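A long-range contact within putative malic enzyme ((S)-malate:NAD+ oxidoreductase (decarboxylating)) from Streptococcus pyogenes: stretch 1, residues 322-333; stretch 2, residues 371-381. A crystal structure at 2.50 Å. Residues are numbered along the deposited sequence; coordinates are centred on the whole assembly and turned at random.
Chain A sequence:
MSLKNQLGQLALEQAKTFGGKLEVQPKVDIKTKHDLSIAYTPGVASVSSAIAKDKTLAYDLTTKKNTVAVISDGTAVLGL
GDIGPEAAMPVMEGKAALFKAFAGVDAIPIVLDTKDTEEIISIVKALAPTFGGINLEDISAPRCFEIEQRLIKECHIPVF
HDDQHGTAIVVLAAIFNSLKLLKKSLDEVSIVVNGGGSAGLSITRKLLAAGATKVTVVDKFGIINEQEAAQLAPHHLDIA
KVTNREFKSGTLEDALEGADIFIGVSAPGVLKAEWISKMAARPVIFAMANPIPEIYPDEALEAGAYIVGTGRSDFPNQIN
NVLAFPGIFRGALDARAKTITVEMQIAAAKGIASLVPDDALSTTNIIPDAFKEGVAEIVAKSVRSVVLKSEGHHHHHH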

# COMPACT_ATOMS: atom_id res chain seq x y z
N VAL A 322 20.15 -7.57 5.55
CA VAL A 322 19.28 -8.72 5.57
C VAL A 322 19.09 -9.44 6.92
O VAL A 322 17.97 -9.77 7.28
CB VAL A 322 19.73 -9.70 4.50
CG1 VAL A 322 18.75 -10.82 4.40
CG2 VAL A 322 19.82 -8.97 3.18
N LEU A 323 20.17 -9.66 7.65
CA LEU A 323 20.10 -10.33 8.96
C LEU A 323 19.39 -9.50 10.03
O LEU A 323 19.30 -9.95 11.18
CB LEU A 323 21.50 -10.63 9.47
CG LEU A 323 22.39 -11.41 8.52
CD1 LEU A 323 23.83 -11.24 8.94
CD2 LEU A 323 21.96 -12.86 8.54
N ALA A 324 18.90 -8.32 9.69
CA ALA A 324 18.26 -7.49 10.70
C ALA A 324 16.83 -7.03 10.47
O ALA A 324 15.98 -7.22 11.34
CB ALA A 324 19.14 -6.27 11.00
N PHE A 325 16.53 -6.42 9.33
CA PHE A 325 15.17 -5.93 9.14
C PHE A 325 14.04 -6.94 9.20
O PHE A 325 12.91 -6.59 9.56
CB PHE A 325 15.06 -5.04 7.88
CG PHE A 325 15.28 -5.76 6.58
CD1 PHE A 325 14.24 -6.47 5.98
CD2 PHE A 325 16.50 -5.65 5.91
CE1 PHE A 325 14.41 -7.06 4.72
CE2 PHE A 325 16.68 -6.23 4.66
CZ PHE A 325 15.64 -6.93 4.06
N PRO A 326 14.30 -8.20 8.86
CA PRO A 326 13.18 -9.13 8.95
C PRO A 326 12.78 -9.39 10.40
O PRO A 326 11.65 -9.12 10.81
CB PRO A 326 13.72 -10.38 8.26
CG PRO A 326 14.63 -9.83 7.24
CD PRO A 326 15.36 -8.74 8.01
N GLY A 327 13.73 -9.90 11.18
CA GLY A 327 13.47 -10.21 12.58
C GLY A 327 12.96 -9.08 13.45
O GLY A 327 12.06 -9.29 14.29
N ILE A 328 13.51 -7.88 13.26
CA ILE A 328 13.13 -6.72 14.04
C ILE A 328 11.66 -6.33 13.90
O ILE A 328 11.01 -5.98 14.89
CB ILE A 328 14.00 -5.50 13.68
CG1 ILE A 328 15.47 -5.87 13.80
CG2 ILE A 328 13.69 -4.33 14.62
CD1 ILE A 328 16.39 -4.77 13.40
N PHE A 329 11.14 -6.37 12.68
CA PHE A 329 9.73 -6.04 12.49
C PHE A 329 8.86 -7.22 12.90
O PHE A 329 7.75 -7.02 13.40
CB PHE A 329 9.41 -5.66 11.05
CG PHE A 329 9.75 -4.24 10.70
CD1 PHE A 329 10.97 -3.93 10.10
CD2 PHE A 329 8.85 -3.21 10.95
CE1 PHE A 329 11.28 -2.64 9.75
CE2 PHE A 329 9.15 -1.91 10.60
CZ PHE A 329 10.37 -1.62 10.00
N ARG A 330 9.35 -8.44 12.67
CA ARG A 330 8.56 -9.61 13.05
C ARG A 330 8.38 -9.54 14.56
O ARG A 330 7.27 -9.72 15.07
CB ARG A 330 9.25 -10.91 12.63
CG ARG A 330 8.69 -12.17 13.32
CD ARG A 330 7.16 -12.16 13.36
NE ARG A 330 6.56 -12.36 12.05
CZ ARG A 330 5.34 -11.94 11.72
NH1 ARG A 330 4.60 -11.31 12.60
NH2 ARG A 330 4.87 -12.16 10.51
N GLY A 331 9.48 -9.25 15.27
CA GLY A 331 9.43 -9.14 16.72
C GLY A 331 8.58 -7.97 17.17
O GLY A 331 7.81 -8.07 18.12
N ALA A 332 8.71 -6.84 16.48
CA ALA A 332 7.97 -5.63 16.80
C ALA A 332 6.46 -5.81 16.54
O ALA A 332 5.63 -5.36 17.33
CB ALA A 332 8.50 -4.47 15.96
N LEU A 333 6.13 -6.44 15.41
CA LEU A 333 4.75 -6.71 15.01
C LEU A 333 4.11 -7.63 16.05
O LEU A 333 3.00 -7.37 16.52
CB LEU A 333 4.72 -7.40 13.64
CG LEU A 333 4.19 -6.67 12.39
CD1 LEU A 333 3.91 -5.20 12.66
CD2 LEU A 333 5.20 -6.85 11.25
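Stretch 2, residues 371-381: FKEGVAEIVAK

Two helices can approach one another closely only where side chains do not hold their backbones apart, and the pairing of residues 322-333 with 371-381 in this putative malic enzyme is a compact example. Stretch 1 opens with the end of a 3-10 segment, Val 322 and Leu 323, passes Ala 324 at the N-cap position, and runs as a helix from Phe 325 through Leu 333 and beyond. In stretch 2, Glu 373 to Val 379 are helical, and Ala 380 is the first residue to leave helical phi/psi, with a psi of 152°. The two helices run in broadly the same direction, crossing at -45°, and their axes come within 7.3 Å. The closest pair of CA atoms is Gly 331 CA and Ala 376 CA, 4.0 Å apart.

The surface that stretch 1 offers is built on two glycines one helical turn apart. Gly 327 and Gly 331 both have the position of a CB facing stretch 2, and both leave it empty. An ideal CB on Gly 327 would fall 2.2 Å from Val 375 CG1, and one on Gly 331 would fall 2.7 Å from Val 379 CB; either would be a clash. The space is taken instead by stretch 2, whose Val 375, Ala 376 and Val 379 all direct their CA-to-CB bonds toward stretch 1.

Ala 376 is small enough to let the backbones meet. Its CB rests 3.6 Å from Gly 331 N and, at the same distance, Ala 376 CB meets Arg 330 CG. Ala 376 CA approaches Gly 327 O at 3.3 Å in a CA-H...O contact, with an angle of 122° at the hydrogen. No hydrogen bond joins the two stretches among the modelled atoms; Gly 327 O accepts one from Gly 331 N within its own helix, at 2.8 Å.

The valines supply the larger shapes. Both adopt the t rotamer, with chi1 of 173° in Val 375 and -177° in Val 379, and both methyls of each find neighbours on stretch 1. Val 375 CG1 packs 3.5 Å from Gly 327 CA, while Val 375 CG2 lies 3.9 Å from Leu 323 O, before the helix begins. Val 379 is a knob in a hole formed by Gly 327, Ile 328, Gly 331 and Ala 332: its CG2 is 3.9 Å from Ile 328 CA, and Val 379 CG1 is 4.2 Å from Ala 332 N.

Side chains beside the glycines complete the fit without blocking it. Ile 328 starts away from stretch 2, yet in its mt conformation it still brings CG1 to 4.3 Å from Val 375 CG1. Arg 330 sets out sideways, and chi1 at t places its CG against Ala 376; beyond CG the chain turns through p values at chi2 and chi3, and its end leads away to hydrogen-bond elsewhere in the structure. Lys 372, modelled only to CB, adds its backbone: Lys 372 O lies 3.6 Å from Gly 327 CA.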

# COMPACT_ATOMS: atom_id res chain seq x y z
N PHE A 371 17.37 -17.92 11.93
CA PHE A 371 17.91 -16.60 11.74
C PHE A 371 17.00 -15.35 11.66
O PHE A 371 17.53 -14.24 11.64
CB PHE A 371 18.80 -16.64 10.50
N LYS A 372 15.69 -15.50 11.64
CA LYS A 372 14.80 -14.33 11.71
C LYS A 372 14.02 -14.57 13.00
O LYS A 372 13.70 -13.63 13.71
CB LYS A 372 13.87 -14.21 10.51
N GLU A 373 13.75 -15.84 13.26
CA GLU A 373 13.04 -16.23 14.48
C GLU A 373 13.85 -15.84 15.71
O GLU A 373 13.31 -15.24 16.64
CB GLU A 373 12.76 -17.75 14.51
CG GLU A 373 13.96 -18.65 14.90
CD GLU A 373 13.55 -20.07 15.30
OE1 GLU A 373 14.44 -20.91 15.60
OE2 GLU A 373 12.32 -20.35 15.32
N GLY A 374 15.14 -16.18 15.70
CA GLY A 374 16.02 -15.85 16.82
C GLY A 374 15.96 -14.36 17.05
O GLY A 374 15.64 -13.89 18.15
N VAL A 375 16.25 -13.61 15.99
CA VAL A 375 16.23 -12.15 16.04
C VAL A 375 14.93 -11.63 16.60
O VAL A 375 14.94 -10.82 17.50
CB VAL A 375 16.45 -11.56 14.66
CG1 VAL A 375 16.27 -10.05 14.70
CG2 VAL A 375 17.85 -11.91 14.19
N ALA A 376 13.81 -12.10 16.06
CA ALA A 376 12.50 -11.66 16.54
C ALA A 376 12.28 -12.10 18.00
O ALA A 376 11.58 -11.43 18.76
CB ALA A 376 11.40 -12.24 15.67
N GLU A 377 12.89 -13.23 18.37
CA GLU A 377 12.76 -13.74 19.73
C GLU A 377 13.37 -12.72 20.67
O GLU A 377 12.76 -12.33 21.66
CB GLU A 377 13.48 -15.09 19.89
CG GLU A 377 12.55 -16.27 20.19
CD GLU A 377 13.25 -17.42 20.92
OE1 GLU A 377 13.70 -17.21 22.07
OE2 GLU A 377 13.35 -18.52 20.34
N ILE A 378 14.59 -12.28 20.35
CA ILE A 378 15.28 -11.32 21.19
C ILE A 378 14.59 -9.97 21.21
O ILE A 378 14.47 -9.37 22.27
CB ILE A 378 16.74 -11.10 20.73
CG1 ILE A 378 17.30 -12.37 20.10
CG2 ILE A 378 17.60 -10.72 21.92
CD1 ILE A 378 17.23 -13.60 20.99
N VAL A 379 14.13 -9.49 20.06
CA VAL A 379 13.46 -8.19 20.00
C VAL A 379 12.29 -8.19 20.98
O VAL A 379 12.06 -7.22 21.70
CB VAL A 379 12.96 -7.87 18.58
CG1 VAL A 379 12.32 -6.48 18.54
CG2 VAL A 379 14.14 -7.92 17.61
N ALA A 380 11.54 -9.28 20.99
CA ALA A 380 10.44 -9.41 21.93
C ALA A 380 11.20 -9.90 23.16
O ALA A 380 12.25 -10.53 23.02
CB ALA A 380 9.44 -10.47 21.44
N LYS A 381 10.71 -9.61 24.36
CA LYS A 381 11.41 -10.03 25.58
C LYS A 381 12.49 -9.03 25.96
O LYS A 381 12.85 -8.90 27.13
CB LYS A 381 12.01 -11.43 25.43
CG LYS A 381 10.98 -12.53 25.08
CD LYS A 381 9.85 -12.68 26.12
CE LYS A 381 8.81 -11.55 26.03
NZ LYS A 381 7.55 -11.83 26.78